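Local structure of purine nucleoside phosphorylase (Schistosoma mansoni, 6BI9) at residues Gly192-Asn197 with Ser222-Val227. The protein catalyses the reversible phosphorolysis of purine nucleosides such as inosine and guanosine, releasing the free purine base and ribose 1-phosphate. Sequence-based numbering, arbitrary orientation.
With DS7 (1,2,5-trimethyl-1H-pyrrole-3-carboxylic acid), chain G.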
ATOM      1  N   GLY A 192     -21.782   7.749   7.619  1.00 25.46           N
ATOM      2  CA  GLY A 192     -21.007   6.539   7.409  1.00 25.79           C
ATOM      3  C   GLY A 192     -19.496   6.716   7.379  1.00 26.26           C
ATOM      4  O   GLY A 192     -18.959   7.826   7.396  1.00 23.86           O
ATOM      5  N   VAL A 193     -18.825   5.572   7.380  1.00 24.61           N
ATOM      6  CA  VAL A 193     -17.356   5.479   7.309  1.00 22.34           C
ATOM      7  C   VAL A 193     -16.916   5.300   5.848  1.00 24.19           C
ATOM      8  O   VAL A 193     -17.397   4.396   5.154  1.00 26.25           O
ATOM      9  CB  VAL A 193     -16.859   4.302   8.172  1.00 24.55           C
ATOM     10  CG1 VAL A 193     -15.343   4.090   8.008  1.00 24.43           C
ATOM     11  CG2 VAL A 193     -17.220   4.501   9.660  1.00 29.43           C
ATOM     12  N   TYR A 194     -15.972   6.136   5.393  1.00 21.68           N
ATOM     13  CA  TYR A 194     -15.465   6.137   4.014  1.00 20.98           C
ATOM     14  C   TYR A 194     -14.156   5.366   3.893  1.00 20.80           C
ATOM     15  O   TYR A 194     -13.180   5.691   4.583  1.00 23.55           O
ATOM     16  CB  TYR A 194     -15.238   7.576   3.572  1.00 22.33           C
ATOM     17  CG  TYR A 194     -14.722   7.832   2.145  1.00 19.97           C
ATOM     18  CD1 TYR A 194     -15.601   8.171   1.120  1.00 24.01           C
ATOM     19  CD2 TYR A 194     -13.355   7.813   1.828  1.00 18.49           C
ATOM     20  CE1 TYR A 194     -15.159   8.449  -0.165  1.00 19.27           C
ATOM     21  CE2 TYR A 194     -12.898   8.100   0.520  1.00 21.38           C
ATOM     22  CZ  TYR A 194     -13.794   8.412  -0.462  1.00 18.81           C
ATOM     23  OH  TYR A 194     -13.359   8.702  -1.728  1.00 21.06           O
ATOM     24  N   ALA A 195     -14.124   4.360   3.006  1.00 19.33           N
ATOM     25  CA  ALA A 195     -12.880   3.675   2.648  1.00 20.96           C
ATOM     26  C   ALA A 195     -12.251   4.332   1.426  1.00 21.84           C
ATOM     27  O   ALA A 195     -12.894   4.446   0.377  1.00 20.60           O
ATOM     28  CB  ALA A 195     -13.117   2.198   2.339  1.00 24.18           C
ATOM     29  N   PHE A 196     -10.953   4.660   1.529  1.00 18.57           N
ATOM     30  CA  PHE A 196     -10.163   5.222   0.421  1.00 18.02           C
ATOM     31  C   PHE A 196      -9.453   4.070  -0.308  1.00 19.90           C
ATOM     32  O   PHE A 196      -8.569   3.423   0.279  1.00 21.79           O
ATOM     33  CB  PHE A 196      -9.173   6.254   0.995  1.00 20.49           C
ATOM     34  CG  PHE A 196      -8.256   6.920  -0.031  1.00 19.55           C
ATOM     35  CD1 PHE A 196      -8.634   7.100  -1.369  1.00 21.48           C
ATOM     36  CD2 PHE A 196      -6.978   7.364   0.366  1.00 19.63           C
ATOM     37  CE1 PHE A 196      -7.778   7.702  -2.282  1.00 21.16           C
ATOM     38  CE2 PHE A 196      -6.107   7.959  -0.544  1.00 17.80           C
ATOM     39  CZ  PHE A 196      -6.486   8.122  -1.875  1.00 18.56           C
ATOM     40  N   ASN A 197      -9.920   3.783  -1.547  0.87 21.32           N
ATOM     41  CA  ASN A 197      -9.349   2.877  -2.567  0.87 21.35           C
ATOM     42  C   ASN A 197      -8.511   3.772  -3.471  0.87 25.37           C
ATOM     43  O   ASN A 197      -9.065   4.636  -4.152  0.87 27.19           O
ATOM     44  CB  ASN A 197     -10.490   2.243  -3.427  0.87 21.72           C
ATOM     45  CG  ASN A 197     -10.012   1.540  -4.736  0.87 27.27           C
ATOM     46  OD1 ASN A 197      -8.909   1.014  -4.826  0.87 27.91           O
ATOM     47  ND2 ASN A 197     -10.892   1.528  -5.757  0.87 32.47           N
ATOM     48  N   SER A 222     -10.898   9.362  -3.621  1.00 18.05           N
ATOM     49  CA  SER A 222     -10.508  10.757  -3.420  1.00 20.79           C
ATOM     50  C   SER A 222     -10.678  11.129  -1.945  1.00 23.01           C
ATOM     51  O   SER A 222     -10.904  10.270  -1.075  1.00 21.51           O
ATOM     52  CB  SER A 222     -11.338  11.699  -4.316  1.00 25.62           C
ATOM     53  OG  SER A 222     -12.681  11.741  -3.857  1.00 29.85           O
ATOM     54  N   THR A 223     -10.577  12.439  -1.683  1.00 20.58           N
ATOM     55  CA  THR A 223     -11.019  13.111  -0.457  1.00 20.09           C
ATOM     56  C   THR A 223     -10.123  12.900   0.769  1.00 22.84           C
ATOM     57  O   THR A 223      -9.765  13.891   1.417  1.00 22.27           O
ATOM     58  CB  THR A 223     -12.461  12.723  -0.170  1.00 22.55           C
ATOM     59  OG1 THR A 223     -13.281  13.200  -1.261  1.00 26.73           O
ATOM     60  CG2 THR A 223     -12.949  13.364   1.134  1.00 24.42           C
ATOM     61  N   VAL A 224      -9.748  11.658   1.111  1.00 19.34           N
ATOM     62  CA  VAL A 224      -8.961  11.416   2.334  1.00 19.43           C
ATOM     63  C   VAL A 224      -7.626  12.165   2.318  1.00 20.79           C
ATOM     64  O   VAL A 224      -7.239  12.729   3.362  1.00 19.70           O
ATOM     65  CB  VAL A 224      -8.835   9.909   2.578  1.00 20.37           C
ATOM     66  CG1 VAL A 224      -7.752   9.564   3.592  1.00 21.18           C
ATOM     67  CG2 VAL A 224     -10.182   9.323   3.035  1.00 20.72           C
ATOM     68  N   PRO A 225      -6.872  12.246   1.206  1.00 18.88           N
ATOM     69  CA  PRO A 225      -5.625  13.042   1.238  1.00 18.76           C
ATOM     70  C   PRO A 225      -5.848  14.503   1.598  1.00 17.97           C
ATOM     71  O   PRO A 225      -5.122  15.045   2.461  1.00 19.10           O
ATOM     72  CB  PRO A 225      -5.057  12.858  -0.175  1.00 22.67           C
ATOM     73  CG  PRO A 225      -5.629  11.467  -0.622  1.00 18.53           C
ATOM     74  CD  PRO A 225      -7.031  11.519  -0.080  1.00 19.64           C
ATOM     75  N   GLU A 226      -6.869  15.134   1.025  1.00 20.51           N
ATOM     76  CA  GLU A 226      -7.165  16.536   1.351  1.00 20.34           C
ATOM     77  C   GLU A 226      -7.618  16.696   2.799  1.00 21.16           C
ATOM     78  O   GLU A 226      -7.236  17.668   3.466  1.00 22.47           O
ATOM     79  CB  GLU A 226      -8.228  17.092   0.388  1.00 27.22           C
ATOM     80  CG  GLU A 226      -7.769  17.206  -1.032  1.00 32.51           C
ATOM     81  CD  GLU A 226      -8.086  15.987  -1.876  1.00 40.11           C
ATOM     82  OE1 GLU A 226      -8.084  14.855  -1.356  1.00 32.40           O
ATOM     83  OE2 GLU A 226      -8.378  16.163  -3.082  1.00 59.84           O
ATOM     84  N   VAL A 227      -8.454  15.775   3.302  1.00 20.49           N
ATOM     85  CA  VAL A 227      -8.884  15.824   4.695  1.00 20.94           C
ATOM     86  C   VAL A 227      -7.683  15.808   5.632  1.00 18.83           C
ATOM     87  O   VAL A 227      -7.649  16.544   6.631  1.00 20.60           O
ATOM     88  CB  VAL A 227      -9.821  14.638   5.002  1.00 18.81           C
ATOM     89  CG1 VAL A 227     -10.124  14.558   6.508  1.00 22.17           C
ATOM     90  CG2 VAL A 227     -11.110  14.811   4.234  1.00 22.11           C
TER
HETATM   91  C7  DS7 G 306     -18.954   3.445  -7.800  0.91 44.43           C
HETATM   92  C4  DS7 G 306     -14.119   3.058  -5.839  0.91 27.09           C
HETATM   93  C5  DS7 G 306     -16.675   2.852  -6.776  0.91 39.34           C
HETATM   94  C6  DS7 G 306     -17.035   1.386  -6.638  0.91 43.07           C
HETATM   95  C3  DS7 G 306     -15.478   3.556  -6.435  0.91 32.98           C
HETATM   96  C2  DS7 G 306     -15.713   4.912  -6.816  0.91 28.04           C
HETATM   97  C1  DS7 G 306     -17.011   5.014  -7.348  0.91 36.49           C
HETATM   98  O   DS7 G 306     -13.756   1.879  -5.817  0.91 30.30           O
HETATM   99  O1  DS7 G 306     -13.269   3.857  -5.411  0.91 36.94           O
HETATM  100  N   DS7 G 306     -17.603   3.742  -7.335  0.91 41.24           N
HETATM  101  C   DS7 G 306     -17.731   6.250  -7.875  0.91 31.63           C
HETATM  102  O   HOH W   1     -14.894   9.476  -4.006  0.64 26.89           O
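Phe196, last residue of strand 189-196, faces Val224, which opens helix 224-232, with their CA atoms 6.6 Å apart. Thr223, at the N-cap position, is the centre of a classic gamma turn (phi 75°) closed by a bond from Val224 N to Ser222 O; its backbone O accepts a bond from Val227 N, while its hydroxyl goes to Arg86 and Asn117 and does no capping. Tyr194 and Phe196, both on the helix side of the strand, make the contact. With CG anti to the backbone N (chi1 -179°), the Tyr194 ring reaches across to the turn, where its OH accepts a nearly straight hydrogen bond from Ser222 N (3.2 Å, 164°). A water in the plane of the phenol ring, at its edge, lies 2.9 Å from Tyr194 OH and joins it to Ser222 OG. Nearer the backbone, CD2 of the same ring packs on Val224 CG2 at 3.7 Å. Strand 189-196 belongs to the central mixed beta-sheet of the phosphorylase superfamily fold, between strand 131-139 and the short strand 218-220, both parallel to it; the turn leads from strand 218-220 into helix 224-232, which packs against the sheet. Ser222 also touches Arg86 and His88; as in related trimeric phosphorylases, this turn probably borders the phosphate pocket. Val224 fits between the two aromatic residues, its CG2 also touching Phe196 CB (3.8 Å). Pro225 lays CD over one face of the Phe196 ring in a CH-pi contact, 4.1 Å from the centroid, and brings CG to 3.5 Å from Phe196 CE2. Beyond the strand end, Asn197 sets out away from the helix; its ND2 donates to the bound pyrrole carboxylate, 2.9 Å to DS7 O and more weakly to DS7 O1, and also to Thr201 O, while Glu203 N also binds this ligand.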